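PDB 3OJA: leucine-rich Immune Molecule 1, which probably serves mosquito innate immunity as a leucine-rich-repeat protein that pairs with another protein chain through a helical, coiled-coil dimerization region. Local coordinates for residues H105-N110 and Y126-K131; K225-E230 and A301-R306; G395-Q400 and K417-M422. All coordinates share one frame; numbering follows the deposited sequence.

In the fold
Read from the N terminus, the three contacts follow one another in series, neither nesting nor crossing, and none touches another. Contact 1 comes first and closes a short loop between successive coils of the leucine-rich repeat, where residues 105-110 lie alongside residues 126-131. Contact 2 spans a much longer excursion: residues 225-230, in a late coil, meet residues 301-306, where helix 302-315 begins. Contact 3 is again local, folding the connector 395-400 back on helix 408-486 within the dimerization region. Its centre lies about 49 Å from that of contact 2 and about 55 Å from that of contact 1, a measure of how far the helical arm reaches from the solenoid.

Contact 1. Residues H105-N110 and Y126-K131; sequences HAANNN and YLANNK. With NAG (2-acetamido-2-deoxy-beta-D-glucopyranose), chain D.
Tyr126 lies next to His105 at the ends of two neighbouring strands, and the two rings point the same way from paired parallel strands. Their planes differ by 19°, but with centroids 4.9 Å apart they are slid so far that they barely overlap; CD2 of Tyr126 passes ND1 of His105 at 3.5 Å. Beyond the rings, Ala106 N donates to Tyr126 O at 2.9 Å, and the next bond along the strand exits joins Asn108 N to Ala128 O at 3.1 Å.

Asn130 illustrates how a leucine-rich repeat uses its consensus asparagine. Because CG stands beside the backbone N (chi1 -73°), the amide folds back on its own turn, where ND2 donates to Leu127 O at 2.6 Å and makes a weak bond to Ala106 O of the preceding coil. OD1 accepts the backbone N of Ile111, which leaves both ends of the buried amide satisfied and its flip fixed. Asn109 repeats the arrangement one coil earlier: ND2 reaches Ala106 O at 3.1 Å, standing well above that carbonyl plane, and also bonds to Leu87 O, while OD1 takes Val92 N.

Asn110 leads in another direction. Its side chain swings away from the backbone N (chi1 -170°), carrying ND2 to C1 of an N-linked NAG, and its OD1 comes to rest 3.4 Å from CG of Lys131, against the bent aliphatic part of that chain. On the interior side, Ala106 CB meets Leu127 CD2 as part of the hydrophobic interior.

The pair is sandwiched between strands 84-86 and 146-150, Tyr148 meeting the Tyr126 ring, while helix 326-347 brings Leu344 against Asn108 and Ala128 and Ile341 against Asn129.

Contact 2. Residues K225-E230 and A301-R306; sequences KLVLIE and APFADR
Arg306 NH1 donates to the backbone oxygen of Lys225 at 3.0 Å, with a nearly straight N-H...O angle of 166°. The acceptor lies close to the guanidinium plane, so the bond is made at the edge of the group, although the donor stands somewhat tilted from the carbonyl plane. An extended chain from CG to NE gives the arginine the span it needs to cross from helix to loop.

One face of the same guanidinium rests on Val227, whose CG2 approaches NH2 to 3.5 Å, offset toward the rim. Valine here works in two directions at once. With CG1 opposite its backbone N (chi1 162°), that methyl is aimed at the ring of Pro302, 3.4 Å from CG, while CG2 is left for the arginine. Val227 CB and Leu228 CD1 both approach the far end of the Phe303 ring, obliquely and from the same side, the former 3.8 Å from CE1 and the latter 3.9 Å from CE2.

Helix 302-315 thus starts by docking its first turn, from Pro302 just after the N-cap residue Ala301 to Arg306, on a late coil of the repeat. Phe303 and Leu228 also pack on side chains of the other protein chain, and Lys225 sends its ammonium to Glu333.

The chemistry is that of a small apolar patch of Val227, Leu228, Pro302 and Phe303, beside one charged group that spends an N-H on a main-chain carbonyl; with such an acceptor, this bond does not require an acidic side chain on the repeat.

Contact 3. Residues G395-Q400 and K417-M422; sequences GQIELQ and KRYEEM
The Tyr419 ring takes Ile397 CG2 over one face, 3.9 Å from its centroid in a CH-pi contact, and meets water 1 in plane at its edge, beside OH. That water also makes a weak bond to Gln396 OE1, which is hydrogen-bonded as well to a basic side chain of the other protein chain. The guanidinium of Arg418 is flanked differently: Met422 CG lies over the centre of one face, and Glu421 stands at its edge, where NH1 and Glu421 OE1 form a salt bridge of 3.1 Å.

Ile397 reaches the ring because CG1 sits between the backbone N and the carbonyl carbon (chi1 48°), which leaves CG2 on the side of the tyrosine; the two side chains cross at about a right angle. The connector between the long helices 354-393 and 408-486 of the dimerization region here folds back on the helix it leads into. Glu421 and Met422, three and four residues further along that helix, flank Arg418.

Water 2 accepts from Arg418 NE at 2.8 Å and, weakly, from Glu398 N. Glu398 O lies slightly farther from NE, at 3.0 Å, and at an angle too poor for a hydrogen bond. The Leu399 and Arg418 side chains run past each other in opposite directions, CD2 of Leu399 3.9 Å from CB of Arg418.

Contact 1. Residues H105-N110 and Y126-K131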
# COMPACT_ATOMS: atom_id res chain seq x y z
N HIS A 105 -17.67 -6.81 -47.47
CA HIS A 105 -17.89 -5.45 -46.98
C HIS A 105 -18.68 -5.52 -45.72
O HIS A 105 -19.88 -5.80 -45.79
CB HIS A 105 -18.74 -4.62 -47.91
CG HIS A 105 -18.08 -4.32 -49.20
ND1 HIS A 105 -17.18 -3.29 -49.35
CD2 HIS A 105 -18.19 -4.91 -50.42
CE1 HIS A 105 -16.75 -3.28 -50.60
NE2 HIS A 105 -17.35 -4.24 -51.27
N ALA A 106 -18.06 -5.22 -44.59
CA ALA A 106 -18.76 -5.27 -43.30
C ALA A 106 -18.52 -4.03 -42.38
O ALA A 106 -18.68 -4.11 -41.20
CB ALA A 106 -18.39 -6.58 -42.58
N ALA A 107 -18.17 -2.89 -42.90
CA ALA A 107 -18.00 -1.74 -42.08
C ALA A 107 -19.26 -1.40 -41.20
O ALA A 107 -20.38 -1.80 -41.49
CB ALA A 107 -17.62 -0.58 -42.97
N ASN A 108 -19.06 -0.63 -40.13
CA ASN A 108 -20.12 -0.18 -39.25
C ASN A 108 -21.02 -1.27 -38.81
O ASN A 108 -22.22 -1.24 -39.07
CB ASN A 108 -20.96 0.87 -39.90
CG ASN A 108 -20.15 2.05 -40.25
OD1 ASN A 108 -19.07 2.25 -39.69
ND2 ASN A 108 -20.61 2.83 -41.21
N ASN A 109 -20.45 -2.24 -38.11
CA ASN A 109 -21.24 -3.22 -37.42
C ASN A 109 -20.86 -3.28 -35.93
O ASN A 109 -20.31 -2.31 -35.40
CB ASN A 109 -21.13 -4.55 -38.15
CG ASN A 109 -22.14 -4.65 -39.28
OD1 ASN A 109 -23.30 -5.04 -39.09
ND2 ASN A 109 -21.71 -4.28 -40.45
N ASN A 110 -21.22 -4.38 -35.27
CA ASN A 110 -20.82 -4.66 -33.91
C ASN A 110 -20.01 -5.96 -33.91
O ASN A 110 -20.09 -6.79 -33.01
CB ASN A 110 -22.08 -4.78 -33.06
CG ASN A 110 -21.79 -4.83 -31.54
OD1 ASN A 110 -20.79 -4.25 -31.03
ND2 ASN A 110 -22.70 -5.58 -30.81
N TYR A 126 -13.24 -5.95 -45.40
CA TYR A 126 -13.40 -4.58 -44.94
C TYR A 126 -14.18 -4.51 -43.63
O TYR A 126 -15.38 -4.73 -43.60
CB TYR A 126 -14.09 -3.68 -45.96
CG TYR A 126 -13.45 -3.71 -47.30
CD1 TYR A 126 -12.23 -3.08 -47.54
CD2 TYR A 126 -14.03 -4.39 -48.34
CE1 TYR A 126 -11.64 -3.15 -48.77
CE2 TYR A 126 -13.46 -4.43 -49.55
CZ TYR A 126 -12.27 -3.83 -49.78
OH TYR A 126 -11.71 -3.96 -51.04
N LEU A 127 -13.52 -4.13 -42.55
CA LEU A 127 -14.13 -4.28 -41.25
C LEU A 127 -14.03 -3.00 -40.45
O LEU A 127 -14.21 -3.03 -39.27
CB LEU A 127 -13.51 -5.49 -40.53
CG LEU A 127 -14.13 -6.85 -40.90
CD1 LEU A 127 -13.40 -8.08 -40.34
CD2 LEU A 127 -15.56 -6.85 -40.41
N ALA A 128 -13.80 -1.87 -41.09
CA ALA A 128 -13.72 -0.62 -40.37
C ALA A 128 -14.91 -0.45 -39.41
O ALA A 128 -16.02 -0.82 -39.75
CB ALA A 128 -13.60 0.57 -41.31
N ASN A 129 -14.63 0.08 -38.20
CA ASN A 129 -15.63 0.37 -37.15
C ASN A 129 -16.37 -0.86 -36.66
O ASN A 129 -17.58 -0.95 -36.73
CB ASN A 129 -16.58 1.48 -37.60
CG ASN A 129 -17.44 1.99 -36.48
OD1 ASN A 129 -17.01 1.99 -35.32
ND2 ASN A 129 -18.69 2.40 -36.80
N ASN A 130 -15.63 -1.83 -36.16
CA ASN A 130 -16.24 -2.93 -35.43
C ASN A 130 -15.60 -3.15 -34.04
O ASN A 130 -15.10 -2.19 -33.41
CB ASN A 130 -16.19 -4.17 -36.28
CG ASN A 130 -17.16 -4.13 -37.42
OD1 ASN A 130 -18.34 -4.41 -37.26
ND2 ASN A 130 -16.65 -3.79 -38.58
N LYS A 131 -15.64 -4.38 -33.53
CA LYS A 131 -15.20 -4.61 -32.16
C LYS A 131 -14.27 -5.77 -32.14
O LYS A 131 -14.27 -6.55 -31.19
CB LYS A 131 -16.36 -4.97 -31.25
CG LYS A 131 -17.38 -3.92 -31.13
CD LYS A 131 -16.95 -2.84 -30.14
CE LYS A 131 -17.99 -1.69 -30.10
NZ LYS A 131 -17.83 -0.70 -28.98
C1 NAG D . -22.83 -5.44 -29.37
C2 NAG D . -24.21 -5.03 -28.83
C3 NAG D . -24.43 -5.24 -27.30
C4 NAG D . -23.83 -6.59 -26.86
C5 NAG D . -22.36 -6.61 -27.26
C6 NAG D . -21.71 -7.90 -26.77
C7 NAG D . -25.59 -3.44 -30.07
C8 NAG D . -26.15 -2.03 -30.10
N2 NAG D . -24.50 -3.67 -29.30
O3 NAG D . -25.80 -5.11 -26.85
O4 NAG D . -24.05 -6.86 -25.48
O5 NAG D . -22.23 -6.54 -28.69
O6 NAG D . -21.65 -8.86 -27.82
O7 NAG D . -26.15 -4.33 -30.76

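Contact 2. Residues K225-E230 and A301-R306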
# COMPACT_ATOMS: atom_id res chain seq x y z
N LYS A 225 2.84 6.57 -29.52
CA LYS A 225 3.61 7.06 -28.37
C LYS A 225 5.05 6.51 -28.50
O LYS A 225 5.63 5.94 -27.59
CB LYS A 225 3.00 6.62 -27.01
CG LYS A 225 1.46 6.62 -26.82
CD LYS A 225 0.98 7.95 -26.33
CE LYS A 225 -0.50 8.07 -26.47
NZ LYS A 225 -0.98 9.49 -26.56
N LEU A 226 5.64 6.67 -29.67
CA LEU A 226 6.94 6.10 -29.93
C LEU A 226 8.09 6.93 -29.31
O LEU A 226 8.06 8.18 -29.27
CB LEU A 226 7.15 6.00 -31.44
CG LEU A 226 6.42 4.91 -32.18
CD1 LEU A 226 6.53 5.26 -33.65
CD2 LEU A 226 7.03 3.51 -31.88
N VAL A 227 9.10 6.19 -28.85
CA VAL A 227 10.31 6.70 -28.23
C VAL A 227 11.61 6.13 -28.87
O VAL A 227 12.59 6.85 -29.05
CB VAL A 227 10.29 6.34 -26.71
CG1 VAL A 227 11.71 6.44 -26.11
CG2 VAL A 227 9.30 7.23 -25.97
N LEU A 228 11.61 4.84 -29.21
CA LEU A 228 12.76 4.15 -29.78
C LEU A 228 12.44 3.52 -31.15
O LEU A 228 11.36 3.03 -31.35
CB LEU A 228 13.21 3.03 -28.83
CG LEU A 228 13.78 3.50 -27.49
CD1 LEU A 228 14.69 2.38 -26.83
CD2 LEU A 228 14.51 4.88 -27.69
N ILE A 229 13.38 3.50 -32.10
CA ILE A 229 13.21 2.72 -33.33
C ILE A 229 14.31 1.63 -33.39
O ILE A 229 15.47 1.93 -33.20
CB ILE A 229 13.32 3.67 -34.56
CG1 ILE A 229 12.28 4.77 -34.45
CG2 ILE A 229 13.19 2.92 -35.88
CD1 ILE A 229 12.38 5.69 -35.60
N GLU A 230 13.97 0.38 -33.61
CA GLU A 230 15.01 -0.62 -33.81
C GLU A 230 15.96 -0.29 -34.99
O GLU A 230 15.52 -0.18 -36.15
CB GLU A 230 14.38 -1.98 -34.04
CG GLU A 230 15.32 -3.03 -34.65
CD GLU A 230 16.36 -3.60 -33.67
OE1 GLU A 230 16.37 -3.20 -32.47
OE2 GLU A 230 17.16 -4.46 -34.10
N ALA A 301 15.58 8.24 -19.54
CA ALA A 301 15.04 6.87 -19.53
C ALA A 301 13.50 6.91 -19.68
O ALA A 301 12.74 6.76 -18.69
CB ALA A 301 15.48 6.15 -18.27
N PRO A 302 13.02 7.13 -20.93
CA PRO A 302 11.62 7.45 -21.21
C PRO A 302 10.75 6.32 -20.78
O PRO A 302 9.73 6.71 -20.24
CB PRO A 302 11.56 7.55 -22.73
CG PRO A 302 12.97 7.51 -23.19
CD PRO A 302 13.73 6.76 -22.16
N PHE A 303 11.11 5.03 -20.99
CA PHE A 303 10.22 3.94 -20.55
C PHE A 303 10.05 3.83 -19.07
O PHE A 303 8.96 3.71 -18.58
CB PHE A 303 10.61 2.57 -21.12
CG PHE A 303 10.56 2.53 -22.63
CD1 PHE A 303 9.55 3.19 -23.31
CD2 PHE A 303 11.55 1.89 -23.36
CE1 PHE A 303 9.54 3.21 -24.67
CE2 PHE A 303 11.50 1.90 -24.71
CZ PHE A 303 10.49 2.54 -25.36
N ALA A 304 11.13 3.91 -18.34
CA ALA A 304 11.00 3.90 -16.91
C ALA A 304 10.11 5.07 -16.44
O ALA A 304 9.25 4.88 -15.58
CB ALA A 304 12.32 3.91 -16.29
N ASP A 305 10.26 6.27 -16.99
CA ASP A 305 9.49 7.36 -16.39
C ASP A 305 8.00 7.16 -16.67
O ASP A 305 7.18 7.54 -15.84
CB ASP A 305 9.93 8.74 -16.82
CG ASP A 305 11.29 9.18 -16.24
OD1 ASP A 305 11.61 8.99 -15.01
OD2 ASP A 305 12.03 9.77 -17.05
N ARG A 306 7.65 6.53 -17.79
CA ARG A 306 6.24 6.26 -18.08
C ARG A 306 5.65 5.25 -17.12
O ARG A 306 4.48 5.38 -16.72
CB ARG A 306 6.03 5.72 -19.50
CG ARG A 306 5.69 6.76 -20.49
CD ARG A 306 6.14 6.32 -21.86
NE ARG A 306 6.22 7.42 -22.81
CZ ARG A 306 6.01 7.29 -24.11
NH1 ARG A 306 5.70 6.08 -24.59
NH2 ARG A 306 6.14 8.34 -24.92

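Contact 3. Residues G395-Q400 and K417-M422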
# COMPACT_ATOMS: atom_id res chain seq x y z
N GLY A 395 -23.13 -6.07 11.88
CA GLY A 395 -23.62 -7.10 12.77
C GLY A 395 -22.44 -7.70 13.45
O GLY A 395 -22.57 -8.51 14.36
N GLN A 396 -21.26 -7.25 13.04
CA GLN A 396 -20.01 -7.80 13.57
C GLN A 396 -19.20 -6.85 14.47
O GLN A 396 -18.12 -7.19 14.88
CB GLN A 396 -19.17 -8.28 12.41
CG GLN A 396 -19.65 -9.59 11.80
CD GLN A 396 -18.87 -9.92 10.52
OE1 GLN A 396 -18.64 -9.03 9.70
NE2 GLN A 396 -18.42 -11.15 10.35
N ILE A 397 -19.72 -5.66 14.77
CA ILE A 397 -19.00 -4.64 15.52
C ILE A 397 -20.08 -3.89 16.28
O ILE A 397 -21.20 -4.33 16.26
CB ILE A 397 -18.32 -3.59 14.63
CG1 ILE A 397 -19.30 -3.10 13.58
CG2 ILE A 397 -17.11 -4.15 13.92
CD1 ILE A 397 -18.68 -2.17 12.63
N GLU A 398 -19.77 -2.74 16.89
CA GLU A 398 -20.77 -1.97 17.62
C GLU A 398 -20.68 -0.55 17.21
O GLU A 398 -19.77 0.14 17.64
CB GLU A 398 -20.56 -2.02 19.14
CG GLU A 398 -21.75 -1.40 19.90
CD GLU A 398 -21.42 -0.93 21.32
OE1 GLU A 398 -20.32 -1.18 21.87
OE2 GLU A 398 -22.30 -0.29 21.92
N LEU A 399 -21.65 -0.06 16.46
CA LEU A 399 -21.63 1.32 16.02
C LEU A 399 -22.29 2.23 17.03
O LEU A 399 -23.22 1.83 17.69
CB LEU A 399 -22.31 1.42 14.65
CG LEU A 399 -21.64 0.61 13.50
CD1 LEU A 399 -22.38 0.71 12.22
CD2 LEU A 399 -20.24 1.05 13.27
N GLN A 400 -21.83 3.47 17.15
CA GLN A 400 -22.65 4.51 17.79
C GLN A 400 -24.11 4.59 17.31
O GLN A 400 -24.44 4.16 16.21
CB GLN A 400 -22.07 5.86 17.45
CG GLN A 400 -20.94 6.30 18.34
CD GLN A 400 -20.65 7.79 18.17
OE1 GLN A 400 -20.93 8.39 17.09
NE2 GLN A 400 -20.10 8.41 19.23
N LYS A 417 -14.41 3.77 10.76
CA LYS A 417 -14.15 4.53 11.96
C LYS A 417 -14.13 3.63 13.23
O LYS A 417 -13.22 3.74 14.07
CB LYS A 417 -15.15 5.65 12.13
CG LYS A 417 -14.67 6.76 12.97
CD LYS A 417 -15.81 7.50 13.57
CE LYS A 417 -15.45 8.94 14.07
NZ LYS A 417 -15.21 9.94 12.91
N ARG A 418 -15.10 2.72 13.36
CA ARG A 418 -15.20 1.90 14.55
C ARG A 418 -14.04 0.89 14.64
O ARG A 418 -13.44 0.72 15.68
CB ARG A 418 -16.54 1.19 14.58
CG ARG A 418 -16.78 0.28 15.74
CD ARG A 418 -16.68 1.00 17.04
NE ARG A 418 -16.79 0.04 18.15
CZ ARG A 418 -16.24 0.23 19.34
NH1 ARG A 418 -15.55 1.33 19.59
NH2 ARG A 418 -16.34 -0.68 20.28
N TYR A 419 -13.69 0.28 13.53
CA TYR A 419 -12.58 -0.61 13.54
C TYR A 419 -11.33 0.16 13.96
O TYR A 419 -10.51 -0.37 14.65
CB TYR A 419 -12.39 -1.25 12.16
CG TYR A 419 -13.20 -2.50 11.98
CD1 TYR A 419 -12.81 -3.68 12.54
CD2 TYR A 419 -14.36 -2.50 11.24
CE1 TYR A 419 -13.53 -4.83 12.36
CE2 TYR A 419 -15.07 -3.66 11.05
CZ TYR A 419 -14.65 -4.82 11.61
OH TYR A 419 -15.39 -5.97 11.44
N GLU A 420 -11.18 1.41 13.52
CA GLU A 420 -10.02 2.20 13.88
C GLU A 420 -10.01 2.47 15.38
O GLU A 420 -8.99 2.29 16.01
CB GLU A 420 -9.98 3.53 13.14
CG GLU A 420 -9.61 3.41 11.69
CD GLU A 420 -8.24 2.82 11.48
OE1 GLU A 420 -7.33 3.25 12.24
OE2 GLU A 420 -8.08 1.99 10.54
N GLU A 421 -11.14 2.89 15.96
CA GLU A 421 -11.24 2.97 17.43
C GLU A 421 -10.81 1.64 18.15
O GLU A 421 -10.25 1.64 19.24
CB GLU A 421 -12.67 3.28 17.85
CG GLU A 421 -13.08 4.72 17.83
CD GLU A 421 -14.59 4.89 18.07
OE1 GLU A 421 -15.39 3.94 17.86
OE2 GLU A 421 -15.00 5.99 18.47
N MET A 422 -11.14 0.51 17.57
CA MET A 422 -11.05 -0.72 18.26
C MET A 422 -9.61 -1.09 18.28
O MET A 422 -9.10 -1.51 19.33
CB MET A 422 -11.88 -1.79 17.55
CG MET A 422 -13.33 -1.71 17.92
SD MET A 422 -14.42 -2.64 16.87
CE MET A 422 -13.51 -4.13 16.46
O HOH W 1 -18.02 -5.64 9.98
O HOH W 2 -17.31 -2.66 18.30